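Local coordinates for type ii site-specific deoxyribonuclease (Klebsiella pneumoniae, PDB 6EKR), which is a type IIP restriction endonuclease of the PD-(D/E)xK nuclease class, expected to cut double-stranded DNA at a specific recognition sequence, at residues His157-Ile161 / Ile212-Phe217; Ile229-Gln233 / Tyr265-Pro269; Pro206-Arg211 / Gln254-Leu260; Ile95-Trp99 / Leu290-Tyr294. The protein carries 2 engineered substitutions. One frame throughout, in Å; residues are numbered along the deposited sequence.

Contact 1: His157-Ile161 / Ile212-Phe217; sequences HIPLI and ILDSYF
A knob-into-hole contact joins the start of helix 159-171 to the last turns of helix 204-217: the side chain of Leu160 enters a socket formed by Ile212, Leu213, Tyr216 and Phe217. With chi1 at 75°, Leu160 CG stands between its own backbone N and carbonyl carbon, and the two methyls part company. Leu160 CD1 goes to the aliphatic wall, where it meets Ile212 CG2 at 3.7 Å and Leu213 CD2 at the same distance. CD2 goes to the aromatic wall and lies over one face of the Tyr216 ring, 3.8 Å from its centroid and 18° off the normal, a CH-pi contact. The same methyl lies obliquely to the Phe217 ring, Leu160 CD2 to Phe217 CE2 at 3.5 Å. Ile158, the N-cap residue of helix 159-171, adds its CG2 at 3.9 Å from Phe217 CZ, and Ile161 CD1 brushes Leu213 CD2 at 4.2 Å. The interface is entirely apolar. Behind it, Ile158 and Ile161 rest on Val181 of strand 179-183, while Leu213 and Phe217 meet Tyr222 of strand 222-227; Leu252 and Tyr256 of the second subunit pack on Leu160 and Tyr216.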
# COMPACT_ATOMS: atom_id res chain seq x y z
N HIS A 157 -7.15 21.92 -8.58
CA HIS A 157 -6.45 21.07 -7.63
C HIS A 157 -7.18 21.13 -6.30
O HIS A 157 -7.51 22.20 -5.81
CB HIS A 157 -5.00 21.53 -7.47
CG HIS A 157 -4.14 21.28 -8.68
ND1 HIS A 157 -3.26 20.23 -8.76
CD2 HIS A 157 -4.02 21.96 -9.84
CE1 HIS A 157 -2.64 20.26 -9.92
NE2 HIS A 157 -3.09 21.30 -10.60
N ILE A 158 -7.45 19.97 -5.71
CA ILE A 158 -8.08 19.90 -4.39
C ILE A 158 -7.02 19.63 -3.31
O ILE A 158 -6.31 18.62 -3.38
CB ILE A 158 -9.21 18.84 -4.34
CG1 ILE A 158 -10.41 19.33 -5.15
CG2 ILE A 158 -9.65 18.54 -2.92
CD1 ILE A 158 -10.90 18.29 -6.10
N PRO A 159 -6.93 20.52 -2.31
CA PRO A 159 -6.00 20.47 -1.17
C PRO A 159 -5.78 19.07 -0.60
O PRO A 159 -4.63 18.64 -0.46
CB PRO A 159 -6.68 21.36 -0.11
CG PRO A 159 -7.99 21.83 -0.74
CD PRO A 159 -7.79 21.72 -2.22
N LEU A 160 -6.86 18.37 -0.27
CA LEU A 160 -6.74 17.08 0.40
C LEU A 160 -6.25 15.95 -0.52
O LEU A 160 -5.60 15.01 -0.06
CB LEU A 160 -8.04 16.72 1.13
CG LEU A 160 -9.26 16.24 0.36
CD1 LEU A 160 -9.19 14.73 0.21
CD2 LEU A 160 -10.52 16.66 1.10
N ILE A 161 -6.56 16.06 -1.81
CA ILE A 161 -6.02 15.14 -2.82
C ILE A 161 -4.53 15.42 -3.05
O ILE A 161 -3.74 14.48 -3.14
CB ILE A 161 -6.84 15.18 -4.15
CG1 ILE A 161 -8.21 14.53 -3.95
CG2 ILE A 161 -6.09 14.45 -5.27
CD1 ILE A 161 -9.16 14.72 -5.10
N ILE A 212 -13.04 9.77 2.34
CA ILE A 212 -12.56 11.05 2.87
C ILE A 212 -13.27 12.23 2.20
O ILE A 212 -13.69 13.14 2.89
CB ILE A 212 -11.02 11.16 2.78
CG1 ILE A 212 -10.37 10.26 3.83
CG2 ILE A 212 -10.55 12.61 2.98
CD1 ILE A 212 -9.02 9.72 3.44
N LEU A 213 -13.42 12.18 0.88
CA LEU A 213 -14.11 13.25 0.15
C LEU A 213 -15.59 13.37 0.50
O LEU A 213 -16.15 14.47 0.51
CB LEU A 213 -13.94 13.07 -1.35
CG LEU A 213 -12.54 13.11 -1.93
CD1 LEU A 213 -12.56 12.35 -3.25
CD2 LEU A 213 -12.06 14.52 -2.13
N ASP A 214 -16.23 12.23 0.77
CA ASP A 214 -17.64 12.20 1.18
C ASP A 214 -17.80 12.84 2.56
O ASP A 214 -18.75 13.59 2.81
CB ASP A 214 -18.20 10.77 1.22
CG ASP A 214 -18.34 10.13 -0.17
OD1 ASP A 214 -18.69 10.84 -1.14
OD2 ASP A 214 -18.10 8.91 -0.27
N SER A 215 -16.86 12.56 3.46
CA SER A 215 -16.99 13.05 4.82
C SER A 215 -16.38 14.44 5.01
O SER A 215 -16.32 14.92 6.13
CB SER A 215 -16.37 12.07 5.81
OG SER A 215 -14.97 12.23 5.85
N TYR A 216 -15.94 15.07 3.93
CA TYR A 216 -15.34 16.40 3.98
C TYR A 216 -16.16 17.39 3.17
O TYR A 216 -16.42 18.50 3.63
CB TYR A 216 -13.90 16.37 3.45
CG TYR A 216 -13.13 17.68 3.53
CD1 TYR A 216 -12.00 17.79 4.34
CD2 TYR A 216 -13.51 18.80 2.78
CE1 TYR A 216 -11.27 18.98 4.41
CE2 TYR A 216 -12.79 20.00 2.85
CZ TYR A 216 -11.68 20.08 3.66
OH TYR A 216 -10.96 21.27 3.72
N PHE A 217 -16.56 16.99 1.96
CA PHE A 217 -17.35 17.84 1.07
C PHE A 217 -18.85 17.51 1.05
O PHE A 217 -19.66 18.27 0.51
CB PHE A 217 -16.82 17.76 -0.37
CG PHE A 217 -15.45 18.32 -0.56
CD1 PHE A 217 -15.23 19.69 -0.55
CD2 PHE A 217 -14.37 17.47 -0.77
CE1 PHE A 217 -13.94 20.22 -0.74
CE2 PHE A 217 -13.08 17.98 -0.96
CZ PHE A 217 -12.86 19.36 -0.94

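Contact 2: Ile229-Gln233 / Tyr265-Pro269; sequences ISETQ and YCDIP
In Glu231, chi1 of -70° sets CG opposite the carbonyl carbon, and a bend at chi2 of -58° folds the carboxylate back toward Tyr265, whose ring is brought nearer to 229-233 by a chi1 of -69°. Tyr265 OH then donates to Glu231 OE2 over 2.8 Å, reaching the carboxylate on its anti side and slightly out of its plane. OE2 itself lies at the edge of the tyrosine ring, in the ring plane. Pro269 packs on both partners, with CD over the centre of one ring face and CG 3.9 Å from Glu231 CG. Between the backbones, Asp267 N donates to Ile229 O at 2.8 Å. A CA-H...O contact follows it, from Ser230 CA to Asp267 O at 3.6 Å. Within 229-233, Ser230 OG and Thr232 OG1 share a hydrogen bond of 2.8 Å, and Thr232 CG2 sits 3.6 Å from Asp267 OD2. Outside the pair of segments, Thr199 also bonds Glu231 OE2, Tyr56 bonds Asp267 OD2, and Ile229 and Cys266 lean on Tyr112 of helix 101-125. The chemistry is that of a buried polar joint: two hydroxyls grip Glu231 OE2, which should restrict rotation of its carboxylate, while a backbone bond fixes the loop after strand 262-265 against the chain entering strand 232-235.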
# COMPACT_ATOMS: atom_id res chain seq x y z
N ILE A 229 -5.41 -0.97 -16.64
CA ILE A 229 -5.10 -1.66 -17.88
C ILE A 229 -5.41 -3.15 -17.72
O ILE A 229 -6.12 -3.73 -18.54
CB ILE A 229 -3.62 -1.44 -18.32
CG1 ILE A 229 -3.35 0.05 -18.62
CG2 ILE A 229 -3.23 -2.34 -19.51
CD1 ILE A 229 -4.35 0.70 -19.53
N SER A 230 -4.89 -3.75 -16.67
CA SER A 230 -5.11 -5.16 -16.41
C SER A 230 -4.98 -5.45 -14.92
O SER A 230 -4.98 -4.54 -14.09
CB SER A 230 -4.12 -6.02 -17.20
OG SER A 230 -2.83 -6.05 -16.59
N GLU A 231 -4.90 -6.74 -14.60
CA GLU A 231 -4.47 -7.21 -13.29
C GLU A 231 -3.56 -8.40 -13.52
O GLU A 231 -3.42 -9.26 -12.66
CB GLU A 231 -5.66 -7.61 -12.43
CG GLU A 231 -6.53 -6.47 -11.95
CD GLU A 231 -5.78 -5.43 -11.13
OE1 GLU A 231 -4.65 -5.71 -10.67
OE2 GLU A 231 -6.33 -4.32 -10.96
N THR A 232 -2.93 -8.43 -14.69
CA THR A 232 -2.02 -9.50 -15.05
C THR A 232 -0.75 -9.49 -14.21
O THR A 232 -0.27 -8.44 -13.79
CB THR A 232 -1.59 -9.42 -16.53
OG1 THR A 232 -0.96 -8.16 -16.78
CG2 THR A 232 -2.78 -9.58 -17.45
N GLN A 233 -0.23 -10.68 -13.96
CA GLN A 233 1.07 -10.81 -13.35
C GLN A 233 1.86 -11.84 -14.13
O GLN A 233 1.36 -12.92 -14.45
CB GLN A 233 0.98 -11.22 -11.89
CG GLN A 233 2.30 -11.07 -11.14
CD GLN A 233 2.26 -11.70 -9.77
OE1 GLN A 233 1.97 -12.90 -9.62
NE2 GLN A 233 2.56 -10.90 -8.75
N TYR A 265 -11.28 -1.69 -17.07
CA TYR A 265 -10.07 -2.35 -17.52
C TYR A 265 -10.06 -2.47 -19.03
O TYR A 265 -11.10 -2.64 -19.65
CB TYR A 265 -9.97 -3.75 -16.94
CG TYR A 265 -9.71 -3.84 -15.46
CD1 TYR A 265 -8.41 -3.89 -14.95
CD2 TYR A 265 -10.77 -3.91 -14.56
CE1 TYR A 265 -8.18 -3.98 -13.58
CE2 TYR A 265 -10.56 -4.00 -13.19
CZ TYR A 265 -9.27 -4.04 -12.71
OH TYR A 265 -9.07 -4.14 -11.35
N CYS A 266 -8.87 -2.40 -19.61
CA CYS A 266 -8.69 -2.77 -20.99
C CYS A 266 -8.80 -4.27 -21.06
O CYS A 266 -9.47 -4.82 -21.93
CB CYS A 266 -7.30 -2.36 -21.46
SG CYS A 266 -7.22 -0.68 -21.99
N ASP A 267 -8.14 -4.92 -20.10
CA ASP A 267 -8.08 -6.35 -20.02
C ASP A 267 -8.70 -6.72 -18.69
O ASP A 267 -8.01 -6.82 -17.68
CB ASP A 267 -6.61 -6.78 -20.12
CG ASP A 267 -6.41 -8.28 -19.97
OD1 ASP A 267 -7.39 -9.05 -19.86
OD2 ASP A 267 -5.23 -8.69 -19.97
N ILE A 268 -10.02 -6.90 -18.68
CA ILE A 268 -10.75 -7.22 -17.47
C ILE A 268 -10.41 -8.64 -17.03
O ILE A 268 -10.55 -9.58 -17.82
CB ILE A 268 -12.27 -7.13 -17.66
CG1 ILE A 268 -12.68 -5.71 -18.06
CG2 ILE A 268 -12.97 -7.49 -16.36
CD1 ILE A 268 -14.00 -5.64 -18.81
N PRO A 269 -9.94 -8.79 -15.77
CA PRO A 269 -9.69 -10.15 -15.30
C PRO A 269 -11.00 -10.91 -15.24
O PRO A 269 -12.02 -10.38 -14.77
CB PRO A 269 -9.10 -9.96 -13.90
CG PRO A 269 -9.45 -8.58 -13.50
CD PRO A 269 -9.63 -7.77 -14.75

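Contact 3: Pro206-Arg211 / Gln254-Leu260; sequences PFAQQR and QKYLSSL
Apolar contacts dominate where Phe207 of helix 204-217 meets Leu257 and Leu260 at the end of helix 247-257 and in the chain leaving it. Leu260 CD1 lies over one face of the Phe207 ring, 3.9 Å from the centroid and 15° off the normal, a CH-pi contact offset toward the rim. The other methyl, Leu260 CD2, reaches Gln210 CB at 3.8 Å. Leu257, with CG anti to the backbone N (chi1 179°), brings CD2 to 3.5 Å from Phe207 CB.

Carbon atoms also pack on backbone carbonyls: Leu260 CD2 on Pro206 O, Ser258 CB on Phe207 O, and Arg211 CD 3.7 Å from Leu257 O, all plain van der Waals contacts.

Polar atoms gather at the ring edge. Gln254 OE1 lies in the plane of the Phe207 ring, 3.3 Å from CE1, and Ser258 O is also at the edge. Gln254 OE1 takes the N-H of Leu260 as well, 2.7 Å from Leu260 N, on a lone pair in its carbonyl plane, closing the turn after the helix; NE2 of this amide is held by Ile280 O.

At the dimer interface, Leu257 of the second subunit packs on Arg211, whose guanidinium lies near its counterpart in that subunit. The chemistry amounts to division of labour: Leu257 and Leu260 make the apolar grip on helix 204-217, while the doubly anchored Gln254 amide holds the turn that presents Leu260 to the Phe207 face.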
# COMPACT_ATOMS: atom_id res chain seq x y z
N PRO A 206 -8.14 4.25 -3.72
CA PRO A 206 -9.31 4.97 -4.24
C PRO A 206 -10.54 4.92 -3.33
O PRO A 206 -11.31 5.88 -3.31
CB PRO A 206 -9.61 4.25 -5.56
CG PRO A 206 -8.96 2.93 -5.45
CD PRO A 206 -7.77 3.12 -4.59
N PHE A 207 -10.72 3.82 -2.60
CA PHE A 207 -11.85 3.66 -1.70
C PHE A 207 -11.71 4.61 -0.53
O PHE A 207 -12.60 5.40 -0.27
CB PHE A 207 -12.00 2.21 -1.22
CG PHE A 207 -12.52 1.26 -2.26
CD1 PHE A 207 -13.88 1.15 -2.50
CD2 PHE A 207 -11.64 0.48 -3.01
CE1 PHE A 207 -14.37 0.27 -3.48
CE2 PHE A 207 -12.11 -0.39 -3.99
CZ PHE A 207 -13.48 -0.51 -4.22
N ALA A 208 -10.58 4.54 0.15
CA ALA A 208 -10.28 5.44 1.26
C ALA A 208 -10.43 6.91 0.87
O ALA A 208 -11.02 7.70 1.62
CB ALA A 208 -8.89 5.19 1.77
N GLN A 209 -9.92 7.27 -0.30
CA GLN A 209 -10.02 8.64 -0.80
C GLN A 209 -11.48 9.07 -1.00
O GLN A 209 -11.84 10.20 -0.67
CB GLN A 209 -9.24 8.79 -2.09
CG GLN A 209 -9.15 10.20 -2.59
CD GLN A 209 -8.38 10.30 -3.89
OE1 GLN A 209 -7.54 11.19 -4.05
NE2 GLN A 209 -8.66 9.40 -4.83
N GLN A 210 -12.30 8.16 -1.53
CA GLN A 210 -13.72 8.44 -1.76
C GLN A 210 -14.44 8.73 -0.44
O GLN A 210 -15.17 9.73 -0.32
CB GLN A 210 -14.38 7.27 -2.50
CG GLN A 210 -15.84 7.47 -2.89
CD GLN A 210 -16.14 8.85 -3.48
OE1 GLN A 210 -17.00 9.55 -2.97
NE2 GLN A 210 -15.43 9.23 -4.54
N ARG A 211 -14.20 7.86 0.54
CA ARG A 211 -14.68 8.03 1.90
C ARG A 211 -14.32 9.41 2.44
O ARG A 211 -15.20 10.15 2.91
CB ARG A 211 -14.07 6.95 2.79
CG ARG A 211 -14.20 7.20 4.28
CD ARG A 211 -15.61 6.96 4.78
NE ARG A 211 -16.47 8.10 4.48
CZ ARG A 211 -17.72 8.23 4.92
NH1 ARG A 211 -18.26 7.28 5.70
NH2 ARG A 211 -18.43 9.30 4.60
N GLN A 254 -16.46 -1.87 -1.20
CA GLN A 254 -17.69 -1.28 -1.75
C GLN A 254 -18.79 -1.11 -0.72
O GLN A 254 -19.49 -0.08 -0.71
CB GLN A 254 -18.26 -2.12 -2.89
CG GLN A 254 -17.89 -1.65 -4.26
CD GLN A 254 -18.33 -0.25 -4.52
OE1 GLN A 254 -17.58 0.70 -4.31
NE2 GLN A 254 -19.56 -0.09 -4.98
N LYS A 255 -18.97 -2.12 0.12
CA LYS A 255 -20.08 -2.14 1.04
C LYS A 255 -19.79 -1.31 2.28
O LYS A 255 -20.59 -0.45 2.63
CB LYS A 255 -20.44 -3.57 1.42
CG LYS A 255 -21.76 -3.67 2.16
CD LYS A 255 -22.39 -5.07 2.04
CE LYS A 255 -23.85 -5.05 2.51
NZ LYS A 255 -24.48 -6.39 2.42
N TYR A 256 -18.65 -1.54 2.91
CA TYR A 256 -18.42 -0.98 4.24
C TYR A 256 -17.42 0.19 4.30
O TYR A 256 -17.42 0.95 5.26
CB TYR A 256 -18.05 -2.10 5.22
CG TYR A 256 -18.97 -3.31 5.14
CD1 TYR A 256 -20.27 -3.28 5.67
CD2 TYR A 256 -18.54 -4.48 4.53
CE1 TYR A 256 -21.12 -4.40 5.59
CE2 TYR A 256 -19.37 -5.60 4.43
CZ TYR A 256 -20.66 -5.56 4.96
OH TYR A 256 -21.46 -6.69 4.85
N LEU A 257 -16.57 0.34 3.29
CA LEU A 257 -15.62 1.45 3.27
C LEU A 257 -16.12 2.66 2.48
O LEU A 257 -16.13 3.78 2.99
CB LEU A 257 -14.24 1.01 2.76
CG LEU A 257 -13.12 2.06 2.67
CD1 LEU A 257 -12.84 2.70 4.02
CD2 LEU A 257 -11.87 1.42 2.14
N SER A 258 -16.52 2.42 1.23
CA SER A 258 -16.96 3.49 0.35
C SER A 258 -17.47 2.93 -0.96
O SER A 258 -17.14 1.81 -1.33
CB SER A 258 -15.80 4.44 0.07
OG SER A 258 -16.28 5.74 -0.25
N SER A 259 -18.26 3.72 -1.68
CA SER A 259 -18.77 3.28 -2.97
C SER A 259 -18.14 4.05 -4.14
O SER A 259 -18.15 5.28 -4.16
CB SER A 259 -20.29 3.39 -3.01
OG SER A 259 -20.68 4.65 -2.51
N LEU A 260 -17.60 3.31 -5.10
CA LEU A 260 -17.11 3.88 -6.35
C LEU A 260 -18.12 3.62 -7.45
O LEU A 260 -18.86 2.62 -7.42
CB LEU A 260 -15.75 3.29 -6.76
CG LEU A 260 -14.63 3.18 -5.74
CD1 LEU A 260 -13.41 2.63 -6.42
CD2 LEU A 260 -14.32 4.52 -5.07

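Contact 4: Ile95-Trp99 / Leu290-Tyr294; sequences IGSKW and LFDIY
Ile95 opens a loop-on-helix contact, in which the connection between helices 78-91 and 101-125 is laid against helix 286-298, near the C-terminal end of the chain. Two branches of Ile95 serve different partners. CG2 rests over one face of the Tyr294 ring, 3.7 Å from its centroid and 19° from the normal, making a CH-pi contact whose closest ring atom is CD1. The longer branch starts from CG1, anti to the backbone N (chi1 -176°), and this extended path carries Ile95 CD1 to the helix backbone, 3.7 Å from Phe291 CA. Gly96 follows, its CA 3.5 Å from the phenol oxygen OH of Tyr294, while its carbonyl oxygen accepts a hydrogen bond from Arg298 further along the helix. Trp99, three residues on, returns to the helix. Its indole and the Phe291 ring have nearly parallel planes, 12° apart, but they are slid so far that their overlap is slight, with 6.0 Å between the five-membered ring and phenyl centroids. Trp99 CD1 instead meets Phe291 CB at 3.6 Å, and at the far end of the indole Trp99 CZ2 touches Leu290 CD1 at 4.1 Å. Leu290 is also packed by helices 101-125 and 132-148. Inside the loop itself, Ile95 CD1 lies 3.5 Å above the plane of the Trp99 indole, toward the rim of one face.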
# COMPACT_ATOMS: atom_id res chain seq x y z
N ILE A 95 -19.75 11.35 -29.58
CA ILE A 95 -20.01 10.20 -28.72
C ILE A 95 -21.43 10.30 -28.15
O ILE A 95 -22.04 9.27 -27.85
CB ILE A 95 -18.95 10.04 -27.59
CG1 ILE A 95 -19.22 8.77 -26.77
CG2 ILE A 95 -18.91 11.27 -26.70
CD1 ILE A 95 -18.13 8.41 -25.79
N GLY A 96 -21.94 11.52 -28.01
CA GLY A 96 -23.33 11.74 -27.61
C GLY A 96 -24.33 11.00 -28.49
O GLY A 96 -25.19 10.26 -27.99
N SER A 97 -24.20 11.19 -29.81
CA SER A 97 -25.07 10.56 -30.82
C SER A 97 -24.71 9.10 -31.15
O SER A 97 -25.61 8.25 -31.18
CB SER A 97 -25.08 11.38 -32.11
OG SER A 97 -23.76 11.67 -32.51
N LYS A 98 -23.43 8.82 -31.40
CA LYS A 98 -23.01 7.45 -31.72
C LYS A 98 -21.88 6.89 -30.84
O LYS A 98 -20.78 7.45 -30.78
CB LYS A 98 -22.61 7.33 -33.20
CG LYS A 98 -22.51 5.89 -33.69
CD LYS A 98 -21.71 5.78 -34.96
CE LYS A 98 -21.36 4.34 -35.25
NZ LYS A 98 -20.11 4.26 -36.05
N TRP A 99 -22.16 5.76 -30.18
CA TRP A 99 -21.12 5.00 -29.50
C TRP A 99 -21.42 3.50 -29.50
O TRP A 99 -21.75 2.92 -28.48
CB TRP A 99 -20.87 5.53 -28.07
CG TRP A 99 -19.55 5.06 -27.46
CD1 TRP A 99 -19.39 4.13 -26.47
CD2 TRP A 99 -18.24 5.51 -27.81
NE1 TRP A 99 -18.06 3.96 -26.19
CE2 TRP A 99 -17.33 4.80 -26.99
CE3 TRP A 99 -17.73 6.43 -28.73
CZ2 TRP A 99 -15.95 4.99 -27.07
CZ3 TRP A 99 -16.36 6.62 -28.81
CH2 TRP A 99 -15.48 5.91 -27.98
N LEU A 290 -15.16 5.86 -21.35
CA LEU A 290 -15.29 7.16 -21.98
C LEU A 290 -16.74 7.56 -22.03
O LEU A 290 -17.09 8.66 -21.62
CB LEU A 290 -14.69 7.17 -23.38
CG LEU A 290 -13.21 6.81 -23.45
CD1 LEU A 290 -12.81 6.46 -24.86
CD2 LEU A 290 -12.37 7.96 -22.91
N PHE A 291 -17.59 6.64 -22.49
CA PHE A 291 -19.02 6.91 -22.55
C PHE A 291 -19.59 7.15 -21.15
O PHE A 291 -20.33 8.11 -20.95
CB PHE A 291 -19.80 5.80 -23.29
CG PHE A 291 -21.29 5.91 -23.14
CD1 PHE A 291 -22.01 6.83 -23.90
CD2 PHE A 291 -21.98 5.13 -22.20
CE1 PHE A 291 -23.39 6.96 -23.73
CE2 PHE A 291 -23.36 5.25 -22.03
CZ PHE A 291 -24.07 6.16 -22.80
N ASP A 292 -19.26 6.29 -20.18
CA ASP A 292 -19.75 6.49 -18.83
C ASP A 292 -19.38 7.87 -18.27
O ASP A 292 -20.21 8.54 -17.66
CB ASP A 292 -19.27 5.38 -17.91
CG ASP A 292 -19.94 4.06 -18.21
OD1 ASP A 292 -21.15 4.05 -18.48
OD2 ASP A 292 -19.26 3.02 -18.15
N ILE A 293 -18.13 8.28 -18.49
CA ILE A 293 -17.66 9.57 -18.02
C ILE A 293 -18.42 10.69 -18.74
O ILE A 293 -18.87 11.63 -18.10
CB ILE A 293 -16.11 9.72 -18.15
CG1 ILE A 293 -15.40 8.89 -17.07
CG2 ILE A 293 -15.66 11.19 -18.11
CD1 ILE A 293 -15.56 9.39 -15.63
N TYR A 294 -18.56 10.57 -20.06
CA TYR A 294 -19.29 11.55 -20.84
C TYR A 294 -20.71 11.62 -20.37
O TYR A 294 -21.24 12.70 -20.10
CB TYR A 294 -19.27 11.17 -22.31
CG TYR A 294 -20.12 12.07 -23.19
CD1 TYR A 294 -19.56 13.17 -23.83
CD2 TYR A 294 -21.47 11.80 -23.41
CE1 TYR A 294 -20.32 13.98 -24.65
CE2 TYR A 294 -22.24 12.61 -24.22
CZ TYR A 294 -21.65 13.69 -24.84
OH TYR A 294 -22.40 14.51 -25.66

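Overall arrangement
Contacts 1, 2 and 3 are buried, contact 4 only partly. Contacts 1 and 3, with centres 13 Å apart, both border the second subunit; their chemistry is largely apolar, with leucine methyls laid over aromatic faces. They share the crossover helix 204-217 between parallel strands 190-194 and 222-227: contact 1 joins its C-terminal part to helix 159-171, contact 3 its earlier turns to the end of helix 247-257 and the chain after it. Contact 2, closest to the chain's centre, is the polar one, and it alone has hydrogen bonds running between its segments. Contact 4, not touched by the second subunit, repeats the CH-pi theme on a different helix, and its segments bracket the other three contacts in sequence.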